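Local coordinates for protein SPD1 nuclease (Streptococcus pyogenes, PDB 2XGR) that is an extracellular, prophage-encoded DNase that cuts DNA internally, probably with the help of a bound metal ion, at residues L62-L67 against T74-Q79; E158-Y163 against I197-V202; G208-I213 against N225-V230. One frame throughout, in Å; residues are numbered along the deposited sequence.

The three contacts follow one another along the chain; none nests in or crosses another. Contact 1 comes first and closes the connection of the hairpin of strands 61-64 and 76-80, with six residues between its segments. Contact 2 closes a longer excursion, 33 residues between its segments, that holds the rest of helix 160-173 and strand 178-186, and brings the helix start onto strand 196-204. Contact 3 then closes an excursion with 11 residues between its segments, which carries the short strand 221-222. All three reach the same curled antiparallel sheet. Contacts 2 and 3 touch directly, because strand 196-204 pairs with both strands of contact 3. Contact 1 lies across the sheet, beyond strand 178-186, its centre about 15 Å from that of contact 2.

Contact 1 (L62-L67 against T74-Q79); sequences LQLGEL and TFSHIQ
Gln63 and His77 are the hydrogen-bonded pair of this antiparallel hairpin. Gln63 N donates to His77 O at 2.7 Å, and His77 N returns a bond to Gln63 O at 2.9 Å. Leu62 with Ile78 and Leu64 with Ser76 form the non-hydrogen-bonded pairs on either side. Backbone pairing continues past the strand end, where Gly65 N reaches Phe75 O at 2.8 Å.

Polar contacts take over nearer the turn. Thr74 OG1 donates to Glu66 O at 2.7 Å, in the carbonyl plane on a lone pair (137° at the oxygen). Its first torsion sets OG1 between the backbone N and carbonyl carbon (chi1 56°). Water 1 links Gly65 O with Thr74 N, accepting from that N at 2.8 Å.

The Phe75 ring lies flat over Gly65. Gly65 CA makes a CH-pi contact 3.5 Å from the ring centroid, 22° off the normal, and Leu64 C lies toward the rim on that same face. Lys182 adds a cation-pi contact to the ring. On the sheet face opposite Gln63 and His77, Leu62 CD1 packs on Ile78 CB at 3.9 Å, while Leu64 CD2 meets Ser76 OG, whose polar partner is Asn136.

With no side chain on Gly65, an aromatic ring can settle directly on the backbone. The ring, the hydroxyl and the water thus extend the hairpin beyond its regular strand pairing.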
ATOM      1  N   LEU A  62       0.495  12.148  -6.334  1.00  9.71           N
ATOM      2  CA  LEU A  62       1.327  10.985  -6.085  1.00  9.27           C
ATOM      3  C   LEU A  62       2.707  11.525  -5.801  1.00 10.63           C
ATOM      4  O   LEU A  62       3.248  12.279  -6.567  1.00 10.42           O
ATOM      5  CB  LEU A  62       1.330  10.094  -7.315  1.00 10.83           C
ATOM      6  CG  LEU A  62       2.299   8.907  -7.311  1.00  9.00           C
ATOM      7  CD1 LEU A  62       1.828   7.894  -6.250  1.00 12.45           C
ATOM      8  CD2 LEU A  62       2.330   8.275  -8.710  1.00 11.98           C
ATOM      9  N   GLN A  63       3.224  11.193  -4.626  1.00  8.84           N
ATOM     10  CA  GLN A  63       4.567  11.629  -4.244  1.00  9.62           C
ATOM     11  C   GLN A  63       5.459  10.399  -4.072  1.00 11.95           C
ATOM     12  O   GLN A  63       5.105   9.507  -3.314  1.00 12.85           O
ATOM     13  CB  GLN A  63       4.412  12.492  -2.980  1.00 14.21           C
ATOM     14  CG  GLN A  63       5.693  13.312  -2.702  1.00 17.16           C
ATOM     15  CD  GLN A  63       5.442  14.665  -1.997  1.00 23.46           C
ATOM     16  OE1 GLN A  63       6.383  15.198  -1.400  1.00 25.34           O
ATOM     17  NE2 GLN A  63       4.201  15.202  -2.024  1.00 18.89           N
ATOM     18  N   LEU A  64       6.633  10.363  -4.710  1.00  8.93           N
ATOM     19  CA  LEU A  64       7.494   9.208  -4.626  1.00 10.83           C
ATOM     20  C   LEU A  64       8.756   9.608  -3.883  1.00 11.45           C
ATOM     21  O   LEU A  64       9.402  10.562  -4.280  1.00 11.66           O
ATOM     22  CB  LEU A  64       7.874   8.750  -6.022  1.00 10.87           C
ATOM     23  CG  LEU A  64       6.700   8.269  -6.914  1.00 10.43           C
ATOM     24  CD1 LEU A  64       7.181   7.885  -8.350  1.00 16.51           C
ATOM     25  CD2 LEU A  64       5.987   7.129  -6.205  1.00 16.36           C
ATOM     26  N   GLY A  65       9.188   8.833  -2.913  1.00  8.15           N
ATOM     27  CA  GLY A  65      10.423   9.206  -2.256  1.00  8.77           C
ATOM     28  C   GLY A  65      11.634   9.012  -3.177  1.00  9.11           C
ATOM     29  O   GLY A  65      11.568   8.334  -4.177  1.00  9.47           O
ATOM     30  N   GLU A  66      12.724   9.703  -2.867  1.00  8.95           N
ATOM     31  CA  GLU A  66      13.985   9.485  -3.649  1.00  9.65           C
ATOM     32  C   GLU A  66      14.479   8.018  -3.638  1.00  9.48           C
ATOM     33  O   GLU A  66      14.174   7.213  -2.720  1.00 10.32           O
ATOM     34  CB  GLU A  66      15.102  10.392  -3.020  1.00 12.39           C
ATOM     35  CG  GLU A  66      15.544   9.743  -1.691  1.00 17.38           C
ATOM     36  CD  GLU A  66      16.380  10.619  -0.825  1.00 34.07           C
ATOM     37  OE1 GLU A  66      17.279  11.292  -1.365  1.00 39.46           O
ATOM     38  OE2 GLU A  66      16.112  10.652   0.397  1.00 36.38           O
ATOM     39  N   LEU A  67      15.202   7.624  -4.686  1.00  9.15           N
ATOM     40  CA  LEU A  67      16.036   6.440  -4.567  1.00  8.73           C
ATOM     41  C   LEU A  67      17.218   6.801  -3.706  1.00 12.63           C
ATOM     42  O   LEU A  67      17.803   7.878  -3.868  1.00 13.14           O
ATOM     43  CB  LEU A  67      16.543   5.993  -5.934  1.00  9.38           C
ATOM     44  CG  LEU A  67      15.440   5.583  -6.919  1.00 11.80           C
ATOM     45  CD1 LEU A  67      16.120   5.165  -8.244  1.00 17.05           C
ATOM     46  CD2 LEU A  67      14.656   4.360  -6.322  1.00 12.46           C
ATOM     47  N   THR A  74      12.200   4.416  -1.403  1.00  6.27           N
ATOM     48  CA  THR A  74      12.028   4.838  -0.010  1.00  8.09           C
ATOM     49  C   THR A  74      10.595   5.028   0.444  1.00  8.61           C
ATOM     50  O   THR A  74      10.309   4.819   1.639  1.00  7.64           O
ATOM     51  CB  THR A  74      12.848   6.103   0.326  1.00  8.00           C
ATOM     52  OG1 THR A  74      12.516   7.170  -0.559  1.00  9.58           O
ATOM     53  CG2 THR A  74      14.359   5.753   0.119  1.00  8.47           C
ATOM     54  N   PHE A  75       9.703   5.491  -0.443  1.00  9.63           N
ATOM     55  CA  PHE A  75       8.241   5.399  -0.122  1.00  6.44           C
ATOM     56  C   PHE A  75       7.441   5.729  -1.359  1.00  7.54           C
ATOM     57  O   PHE A  75       7.942   6.419  -2.235  1.00  7.11           O
ATOM     58  CB  PHE A  75       7.801   6.383   1.015  1.00  6.61           C
ATOM     59  CG  PHE A  75       7.941   7.856   0.650  1.00  5.28           C
ATOM     60  CD1 PHE A  75       6.856   8.587   0.057  1.00  6.21           C
ATOM     61  CD2 PHE A  75       9.112   8.552   0.995  1.00 12.26           C
ATOM     62  CE1 PHE A  75       7.031   9.982  -0.288  1.00 11.64           C
ATOM     63  CE2 PHE A  75       9.230   9.919   0.733  1.00 12.97           C
ATOM     64  CZ  PHE A  75       8.207  10.629   0.093  1.00 11.04           C
ATOM     65  N   SER A  76       6.140   5.427  -1.336  1.00  7.03           N
ATOM     66  CA  SER A  76       5.270   5.939  -2.395  1.00  5.99           C
ATOM     67  C   SER A  76       3.943   6.352  -1.681  1.00  6.02           C
ATOM     68  O   SER A  76       3.449   5.635  -0.791  1.00  6.64           O
ATOM     69  CB  SER A  76       4.997   4.780  -3.351  1.00  6.11           C
ATOM     70  OG  SER A  76       4.096   5.253  -4.360  1.00  8.19           O
ATOM     71  N   HIS A  77       3.435   7.556  -1.968  1.00  6.22           N
ATOM     72  CA  HIS A  77       2.367   8.170  -1.171  1.00  7.17           C
ATOM     73  C   HIS A  77       1.342   8.768  -2.127  1.00  6.32           C
ATOM     74  O   HIS A  77       1.696   9.587  -3.008  1.00  7.36           O
ATOM     75  CB  HIS A  77       2.942   9.257  -0.286  1.00  7.00           C
ATOM     76  CG  HIS A  77       2.114   9.595   0.939  1.00  7.03           C
ATOM     77  ND1 HIS A  77       0.755   9.400   1.066  1.00 10.06           N
ATOM     78  CD2 HIS A  77       2.509  10.254   2.067  1.00  4.01           C
ATOM     79  CE1 HIS A  77       0.360   9.832   2.280  1.00  4.09           C
ATOM     80  NE2 HIS A  77       1.411  10.388   2.872  1.00 11.47           N
ATOM     81  N   ILE A  78       0.093   8.288  -2.060  1.00  6.40           N
ATOM     82  CA  ILE A  78      -0.927   8.793  -2.989  1.00  6.03           C
ATOM     83  C   ILE A  78      -2.097   9.396  -2.221  1.00  6.22           C
ATOM     84  O   ILE A  78      -2.402   8.997  -1.072  1.00  6.64           O
ATOM     85  CB  ILE A  78      -1.359   7.627  -3.932  1.00  3.97           C
ATOM     86  CG1 ILE A  78      -2.143   8.132  -5.174  1.00  6.30           C
ATOM     87  CG2 ILE A  78      -2.158   6.509  -3.164  1.00  5.49           C
ATOM     88  CD1 ILE A  78      -2.284   6.983  -6.268  1.00  9.05           C
ATOM     89  N   GLN A  79      -2.785  10.330  -2.862  1.00  6.12           N
ATOM     90  CA  GLN A  79      -4.054  10.777  -2.292  1.00  6.46           C
ATOM     91  C   GLN A  79      -5.008  10.885  -3.493  1.00  8.74           C
ATOM     92  O   GLN A  79      -4.692  11.574  -4.480  1.00  8.99           O
ATOM     93  CB  GLN A  79      -3.835  12.090  -1.511  1.00  6.91           C
ATOM     94  CG  GLN A  79      -5.095  12.444  -0.699  1.00 11.34           C
ATOM     95  CD  GLN A  79      -4.917  13.679   0.112  1.00 11.50           C
ATOM     96  OE1 GLN A  79      -5.520  14.717  -0.220  1.00 13.01           O
ATOM     97  NE2 GLN A  79      -4.068  13.610   1.162  1.00  8.01           N
TER
HETATM   98  O   HOH W   1      10.904   5.792  -3.429  1.00  8.30           O

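Contact 2 (E158-Y163 against I197-V202); sequences EGMLYY and IELQYV
Met160 and Leu199 are the nearest backbone pair, with CA atoms 8.3 Å apart, so the start of helix 160-173 packs on strand 196-204 through side chains alone. Ile197, Leu199 and Tyr201 alternate along the strand and point toward the helix.

Leu199 is the central residue. Its CD2 methyl meets Tyr163 CB at 3.6 Å, and the two side chains cross at about a right angle. Met160 bends at its second and third torsions, and CE turns toward both Leu199 and Ile197. Met160 CE lies 3.7 Å from Ile197 CG2. Two conformers of Met160 were deposited, and the CE approach to Leu199 CD1 is too short to be trusted, so the detail here is doubtful.

The Tyr201 hydroxyl approaches the Tyr163 ring obliquely, with Tyr201 OH 4.0 Å from Tyr163 CD1. The Tyr163 ring is also backed within the helix, where Tyr162 CD2 sits 3.5 Å above its plane, over the centre. Both phenol oxygens are satisfied beyond the contact. Tyr163 OH bonds to Pro157 O and Ser217 OG, and Tyr201 OH to Glu220. These bonds tether the far ends of rings whose carbon atoms lie in the buried layer.

Leu144 of helix 142-146 packs on both Met160 and Ile197. The result is a helix laid against an antiparallel sheet, in a protein of the DNA/RNA non-specific endonuclease family, of the His-Me finger clan.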
ATOM      1  N   GLU A 158      -1.837 -11.630   4.860  1.00  9.58           N
ATOM      2  CA  GLU A 158      -0.391 -11.468   4.767  1.00 10.39           C
ATOM      3  C   GLU A 158       0.067 -10.830   3.459  1.00  9.17           C
ATOM      4  O   GLU A 158       1.259 -10.619   3.251  1.00  9.65           O
ATOM      5  CB  GLU A 158       0.320 -12.832   4.994  1.00 10.36           C
ATOM      6  CG  GLU A 158       0.088 -13.275   6.464  1.00 13.02           C
ATOM      7  CD  GLU A 158       0.807 -14.529   6.874  1.00 26.22           C
ATOM      8  OE1 GLU A 158       1.449 -15.186   6.045  1.00 23.89           O
ATOM      9  OE2 GLU A 158       0.733 -14.868   8.061  1.00 29.74           O
ATOM     10  N   GLY A 159      -0.857 -10.683   2.506  1.00 10.03           N
ATOM     11  CA  GLY A 159      -0.483 -10.087   1.241  1.00  8.04           C
ATOM     12  C   GLY A 159      -1.053  -8.677   1.049  1.00  7.07           C
ATOM     13  O   GLY A 159      -2.077  -8.340   1.614  1.00  6.88           O
ATOM     14  N   MET A 160      -0.393  -7.876   0.220  0.50  6.53           N
ATOM     15  CA  MET A 160      -0.814  -6.475  -0.025  0.50  7.33           C
ATOM     16  C   MET A 160      -2.179  -6.431  -0.691  0.50  6.04           C
ATOM     17  O   MET A 160      -2.976  -5.535  -0.443  0.50  5.49           O
ATOM     18  CB  MET A 160       0.169  -5.812  -0.989  0.50  5.09           C
ATOM     19  CG  MET A 160       1.617  -6.132  -0.646  0.50  9.54           C
ATOM     20  SD  MET A 160       2.585  -4.651  -0.630  0.50 17.89           S
ATOM     21  CE  MET A 160       2.011  -4.287   0.981  0.50  7.22           C
ATOM     22  N   LEU A 161      -2.416  -7.392  -1.577  1.00  5.51           N
ATOM     23  CA  LEU A 161      -3.668  -7.359  -2.376  1.00  4.39           C
ATOM     24  C   LEU A 161      -4.932  -7.346  -1.505  1.00  4.74           C
ATOM     25  O   LEU A 161      -5.900  -6.648  -1.815  1.00  7.31           O
ATOM     26  CB  LEU A 161      -3.673  -8.612  -3.329  1.00  4.81           C
ATOM     27  CG  LEU A 161      -4.878  -8.764  -4.258  1.00  5.33           C
ATOM     28  CD1 LEU A 161      -4.913  -7.620  -5.283  1.00  6.47           C
ATOM     29  CD2 LEU A 161      -4.782 -10.154  -4.927  1.00  6.60           C
ATOM     30  N   TYR A 162      -4.909  -8.067  -0.375  1.00  6.25           N
ATOM     31  CA  TYR A 162      -6.029  -8.100   0.563  1.00  8.14           C
ATOM     32  C   TYR A 162      -6.399  -6.669   0.918  1.00  7.33           C
ATOM     33  O   TYR A 162      -7.594  -6.273   0.904  1.00  6.87           O
ATOM     34  CB  TYR A 162      -5.531  -8.833   1.880  1.00  7.78           C
ATOM     35  CG  TYR A 162      -6.531  -8.753   3.014  1.00  9.30           C
ATOM     36  CD1 TYR A 162      -7.415  -9.821   3.267  1.00 11.33           C
ATOM     37  CD2 TYR A 162      -6.661  -7.595   3.795  1.00  7.36           C
ATOM     38  CE1 TYR A 162      -8.318  -9.778   4.292  1.00 11.54           C
ATOM     39  CE2 TYR A 162      -7.621  -7.528   4.800  1.00  9.15           C
ATOM     40  CZ  TYR A 162      -8.444  -8.650   5.028  1.00 14.38           C
ATOM     41  OH  TYR A 162      -9.432  -8.581   5.996  1.00 12.31           O
ATOM     42  N   TYR A 163      -5.392  -5.864   1.219  1.00  5.92           N
ATOM     43  CA  TYR A 163      -5.678  -4.502   1.747  1.00  4.91           C
ATOM     44  C   TYR A 163      -6.075  -3.572   0.582  1.00  4.48           C
ATOM     45  O   TYR A 163      -7.038  -2.791   0.679  1.00  6.47           O
ATOM     46  CB  TYR A 163      -4.409  -3.912   2.436  1.00  6.74           C
ATOM     47  CG  TYR A 163      -4.082  -4.776   3.636  1.00  5.04           C
ATOM     48  CD1 TYR A 163      -4.698  -4.561   4.881  1.00  7.32           C
ATOM     49  CD2 TYR A 163      -3.274  -5.875   3.453  1.00  3.77           C
ATOM     50  CE1 TYR A 163      -4.497  -5.467   5.942  1.00  7.52           C
ATOM     51  CE2 TYR A 163      -3.025  -6.804   4.535  1.00  5.31           C
ATOM     52  CZ  TYR A 163      -3.652  -6.566   5.777  1.00  5.88           C
ATOM     53  OH  TYR A 163      -3.428  -7.502   6.761  1.00  6.49           O
ATOM     54  N   ILE A 197       7.032  -4.261   4.783  1.00  7.39           N
ATOM     55  CA  ILE A 197       6.436  -3.090   4.115  1.00  7.64           C
ATOM     56  C   ILE A 197       5.338  -2.547   5.009  1.00  6.89           C
ATOM     57  O   ILE A 197       4.530  -3.318   5.555  1.00  8.39           O
ATOM     58  CB  ILE A 197       5.725  -3.568   2.746  1.00  7.73           C
ATOM     59  CG1 ILE A 197       6.744  -4.290   1.849  1.00 12.15           C
ATOM     60  CG2 ILE A 197       5.027  -2.366   2.028  1.00 10.23           C
ATOM     61  CD1 ILE A 197       7.820  -3.409   1.183  1.00 17.51           C
ATOM     62  N   GLU A 198       5.309  -1.222   5.169  0.50  6.73           N
ATOM     63  CA  GLU A 198       4.309  -0.559   6.008  0.50  6.53           C
ATOM     64  C   GLU A 198       3.233   0.051   5.107  0.50  5.25           C
ATOM     65  O   GLU A 198       3.581   0.906   4.276  0.50  5.37           O
ATOM     66  CB  GLU A 198       4.986   0.615   6.731  0.50  7.04           C
ATOM     67  CG  GLU A 198       4.062   1.350   7.645  0.50 10.96           C
ATOM     68  CD  GLU A 198       4.620   2.670   8.175  0.50 14.00           C
ATOM     69  OE1 GLU A 198       5.140   2.636   9.314  0.50 17.00           O
ATOM     70  OE2 GLU A 198       4.475   3.746   7.518  0.50  2.85           O
ATOM     71  N   LEU A 199       1.953  -0.349   5.267  1.00  5.14           N
ATOM     72  CA  LEU A 199       0.871   0.267   4.578  1.00  4.08           C
ATOM     73  C   LEU A 199       0.183   1.211   5.543  1.00  6.59           C
ATOM     74  O   LEU A 199      -0.245   0.782   6.601  1.00  9.27           O
ATOM     75  CB  LEU A 199      -0.192  -0.836   4.201  1.00  2.76           C
ATOM     76  CG  LEU A 199       0.220  -1.781   3.049  1.00  7.47           C
ATOM     77  CD1 LEU A 199       1.331  -2.783   3.499  1.00 10.58           C
ATOM     78  CD2 LEU A 199      -1.024  -2.570   2.586  1.00  7.89           C
ATOM     79  N   GLN A 200      -0.055   2.461   5.131  1.00  5.72           N
ATOM     80  CA  GLN A 200      -0.653   3.478   6.020  1.00  5.68           C
ATOM     81  C   GLN A 200      -1.831   4.124   5.291  1.00  7.77           C
ATOM     82  O   GLN A 200      -1.682   4.597   4.154  1.00  6.65           O
ATOM     83  CB  GLN A 200       0.382   4.613   6.303  1.00  6.88           C
ATOM     84  CG  GLN A 200      -0.170   5.682   7.211  1.00  5.69           C
ATOM     85  CD  GLN A 200       0.757   6.852   7.220  1.00  7.58           C
ATOM     86  OE1 GLN A 200       1.799   6.808   7.889  1.00  9.81           O
ATOM     87  NE2 GLN A 200       0.486   7.845   6.335  1.00  6.88           N
ATOM     88  N   TYR A 201      -3.019   4.083   5.878  1.00  6.12           N
ATOM     89  CA  TYR A 201      -4.153   4.602   5.132  1.00  4.08           C
ATOM     90  C   TYR A 201      -5.181   5.277   6.025  1.00  5.93           C
ATOM     91  O   TYR A 201      -5.368   4.910   7.211  1.00  7.02           O
ATOM     92  CB  TYR A 201      -4.856   3.478   4.282  1.00  4.70           C
ATOM     93  CG  TYR A 201      -5.124   2.206   5.052  1.00  5.39           C
ATOM     94  CD1 TYR A 201      -6.281   2.052   5.820  1.00  7.66           C
ATOM     95  CD2 TYR A 201      -4.193   1.147   5.018  1.00  6.37           C
ATOM     96  CE1 TYR A 201      -6.552   0.804   6.485  1.00  6.37           C
ATOM     97  CE2 TYR A 201      -4.485  -0.077   5.720  1.00  6.11           C
ATOM     98  CZ  TYR A 201      -5.678  -0.224   6.396  1.00  8.77           C
ATOM     99  OH  TYR A 201      -5.899  -1.426   7.059  1.00  9.36           O
ATOM    100  N   VAL A 202      -5.842   6.272   5.442  1.00  4.60           N
ATOM    101  CA  VAL A 202      -6.954   6.949   6.142  1.00  6.24           C
ATOM    102  C   VAL A 202      -7.793   7.576   5.047  1.00  7.44           C
ATOM    103  O   VAL A 202      -7.260   7.826   3.931  1.00  8.35           O
ATOM    104  CB  VAL A 202      -6.452   7.982   7.106  1.00  5.97           C
ATOM    105  CG1 VAL A 202      -5.749   9.154   6.323  1.00  6.31           C
ATOM    106  CG2 VAL A 202      -7.618   8.575   8.042  1.00  6.95           C
TER

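Contact 3 (G208-I213 against N225-V230); sequences GELLTI and NGVTTV
Thr212 OG1 meets the flat carbonyl group of Gly226 in its plane, on a lone pair, with Gly226 O at 2.8 Å. The angle at the oxygen is 110°, so the hydroxyl comes in from the Gly226 CA side. Water 2 also donates to Gly226 O, at 2.9 Å. Two bonds therefore hold this buried carbonyl.

This is a branch point of the antiparallel sheet, where strand 196-204 pairs with both strand 209-214 and strand 228-233. The two do not join each other by backbone bonds. Thr212, Thr228 and two waters bridge the two segments instead. Water 2 also accepts from Ile213 N at 3.0 Å and from Thr228 OG1.

Methyl groups pack beside this network. Leu210 CD1 rests 3.6 Å from Asn225 O and makes a looser apolar contact with Val227 CG2. Thr212 CG2, anti to its backbone N, faces Thr228 OG1, and the two threonine side chains cross at about a right angle. Gly226 has positive phi (86°), and its bare CA leaves room for Thr212 OG1. Asp223 holds the turn around Gly226 by accepting from Asn225 N and Val227 N.

Water 3 completes the bridge, donating to Ile213 O at 2.7 Å and to Thr228 OG1 at 2.8 Å.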
ATOM      1  N   GLY A 208     -12.471  17.695   4.562  1.00 21.16           N
ATOM      2  CA  GLY A 208     -11.079  17.561   5.038  1.00 20.03           C
ATOM      3  C   GLY A 208     -10.963  16.830   6.355  1.00 15.77           C
ATOM      4  O   GLY A 208      -9.893  16.843   6.933  1.00 19.90           O
ATOM      5  N   GLU A 209     -12.017  16.158   6.824  1.00 16.46           N
ATOM      6  CA  GLU A 209     -11.959  15.428   8.086  1.00 14.97           C
ATOM      7  C   GLU A 209     -11.485  13.988   7.864  1.00 15.20           C
ATOM      8  O   GLU A 209     -11.845  13.387   6.845  1.00 13.80           O
ATOM      9  CB  GLU A 209     -13.283  15.463   8.882  1.00 15.81           C
ATOM     10  CG  GLU A 209     -13.470  16.923   9.486  1.00 22.35           C
ATOM     11  CD  GLU A 209     -14.738  17.179  10.272  1.00 32.58           C
ATOM     12  OE1 GLU A 209     -15.596  16.286  10.455  1.00 31.95           O
ATOM     13  OE2 GLU A 209     -14.887  18.353  10.703  1.00 43.60           O
ATOM     14  N   LEU A 210     -10.745  13.443   8.833  1.00 13.07           N
ATOM     15  CA  LEU A 210     -10.198  12.079   8.692  1.00 12.30           C
ATOM     16  C   LEU A 210     -11.261  11.047   8.941  1.00 14.14           C
ATOM     17  O   LEU A 210     -12.010  11.113   9.966  1.00 16.54           O
ATOM     18  CB  LEU A 210      -9.033  11.892   9.638  1.00 10.31           C
ATOM     19  CG  LEU A 210      -7.878  12.822   9.342  1.00 11.58           C
ATOM     20  CD1 LEU A 210      -6.694  12.551  10.286  1.00 14.60           C
ATOM     21  CD2 LEU A 210      -7.469  12.648   7.815  1.00  9.65           C
ATOM     22  N   LEU A 211     -11.263  10.002   8.095  1.00 12.34           N
ATOM     23  CA  LEU A 211     -12.137   8.891   8.275  1.00 11.98           C
ATOM     24  C   LEU A 211     -11.298   7.628   8.544  1.00 11.70           C
ATOM     25  O   LEU A 211     -10.494   7.262   7.700  1.00  9.43           O
ATOM     26  CB  LEU A 211     -12.953   8.658   6.995  1.00 11.30           C
ATOM     27  CG  LEU A 211     -13.597   9.938   6.406  1.00 14.55           C
ATOM     28  CD1 LEU A 211     -14.307   9.686   5.045  1.00 12.46           C
ATOM     29  CD2 LEU A 211     -14.609  10.582   7.398  1.00 13.77           C
ATOM     30  N   THR A 212     -11.480   6.991   9.684  1.00  9.29           N
ATOM     31  CA  THR A 212     -10.684   5.785   9.967  1.00 11.08           C
ATOM     32  C   THR A 212     -11.288   4.648   9.205  1.00 11.43           C
ATOM     33  O   THR A 212     -12.445   4.359   9.358  1.00 12.04           O
ATOM     34  CB  THR A 212     -10.605   5.427  11.472  1.00 11.74           C
ATOM     35  OG1 THR A 212     -10.064   6.519  12.123  1.00 15.80           O
ATOM     36  CG2 THR A 212      -9.599   4.316  11.669  1.00 14.76           C
ATOM     37  N   ILE A 213     -10.464   3.989   8.358  1.00  9.82           N
ATOM     38  CA  ILE A 213     -10.990   2.938   7.490  1.00  9.64           C
ATOM     39  C   ILE A 213     -10.653   1.566   8.098  1.00  9.37           C
ATOM     40  O   ILE A 213      -9.513   1.331   8.491  1.00 11.41           O
ATOM     41  CB  ILE A 213     -10.309   3.032   6.099  1.00  9.21           C
ATOM     42  CG1 ILE A 213     -10.802   4.278   5.352  1.00  8.35           C
ATOM     43  CG2 ILE A 213     -10.719   1.734   5.254  1.00 11.12           C
ATOM     44  CD1 ILE A 213      -9.977   4.742   4.087  1.00  8.17           C
ATOM     45  N   ASN A 225      -4.779   9.741  15.762  1.00 13.05           N
ATOM     46  CA  ASN A 225      -5.625  10.540  14.844  1.00 13.42           C
ATOM     47  C   ASN A 225      -6.483   9.683  13.946  1.00 15.51           C
ATOM     48  O   ASN A 225      -7.122  10.181  13.024  1.00 14.90           O
ATOM     49  CB  ASN A 225      -4.750  11.455  13.996  1.00 12.89           C
ATOM     50  CG  ASN A 225      -3.944  12.391  14.826  1.00 13.58           C
ATOM     51  OD1 ASN A 225      -4.479  13.062  15.743  1.00 15.99           O
ATOM     52  ND2 ASN A 225      -2.674  12.489  14.515  1.00 11.00           N
ATOM     53  N   GLY A 226      -6.509   8.373  14.208  1.00 10.97           N
ATOM     54  CA  GLY A 226      -7.313   7.545  13.383  1.00  8.82           C
ATOM     55  C   GLY A 226      -6.680   7.030  12.075  1.00  8.96           C
ATOM     56  O   GLY A 226      -7.385   6.428  11.283  1.00 11.04           O
ATOM     57  N   VAL A 227      -5.382   7.267  11.906  1.00  6.72           N
ATOM     58  CA  VAL A 227      -4.647   6.797  10.701  1.00  8.45           C
ATOM     59  C   VAL A 227      -4.217   5.354  10.998  1.00  8.43           C
ATOM     60  O   VAL A 227      -3.710   5.062  12.082  1.00  8.86           O
ATOM     61  CB  VAL A 227      -3.418   7.678  10.505  1.00  8.26           C
ATOM     62  CG1 VAL A 227      -2.541   7.148   9.269  1.00  6.72           C
ATOM     63  CG2 VAL A 227      -3.917   9.118  10.286  1.00 11.23           C
ATOM     64  N   THR A 228      -4.437   4.441  10.036  1.00  6.31           N
ATOM     65  CA  THR A 228      -4.177   3.001  10.242  1.00  7.13           C
ATOM     66  C   THR A 228      -2.897   2.582   9.570  1.00  7.60           C
ATOM     67  O   THR A 228      -2.605   3.080   8.494  1.00  7.37           O
ATOM     68  CB  THR A 228      -5.309   2.178   9.642  1.00  6.65           C
ATOM     69  OG1 THR A 228      -6.526   2.506  10.310  1.00  9.81           O
ATOM     70  CG2 THR A 228      -5.128   0.654   9.869  1.00  8.50           C
ATOM     71  N   THR A 229      -2.091   1.797  10.282  1.00  6.01           N
ATOM     72  CA  THR A 229      -0.868   1.253   9.703  1.00  6.58           C
ATOM     73  C   THR A 229      -0.902  -0.257   9.841  1.00  8.95           C
ATOM     74  O   THR A 229      -1.238  -0.772  10.903  1.00  8.90           O
ATOM     75  CB  THR A 229       0.351   1.817  10.448  1.00  9.35           C
ATOM     76  OG1 THR A 229       0.312   3.255  10.405  1.00  9.76           O
ATOM     77  CG2 THR A 229       1.728   1.337   9.808  1.00  9.34           C
ATOM     78  N   VAL A 230      -0.492  -0.949   8.776  1.00  6.79           N
ATOM     79  CA  VAL A 230      -0.400  -2.418   8.746  1.00  5.88           C
ATOM     80  C   VAL A 230       1.051  -2.724   8.381  1.00  7.34           C
ATOM     81  O   VAL A 230       1.586  -2.124   7.408  1.00  7.43           O
ATOM     82  CB  VAL A 230      -1.372  -2.958   7.621  1.00  5.19           C
ATOM     83  CG1 VAL A 230      -1.021  -4.416   7.406  1.00  8.06           C
ATOM     84  CG2 VAL A 230      -2.803  -2.816   8.128  1.00  8.12           C
TER
HETATM   85  O   HOH W   2      -7.566   4.746   8.908  1.00  7.93           O
HETATM   86  O   HOH W   3      -8.482   0.611  10.913  1.00 12.01           O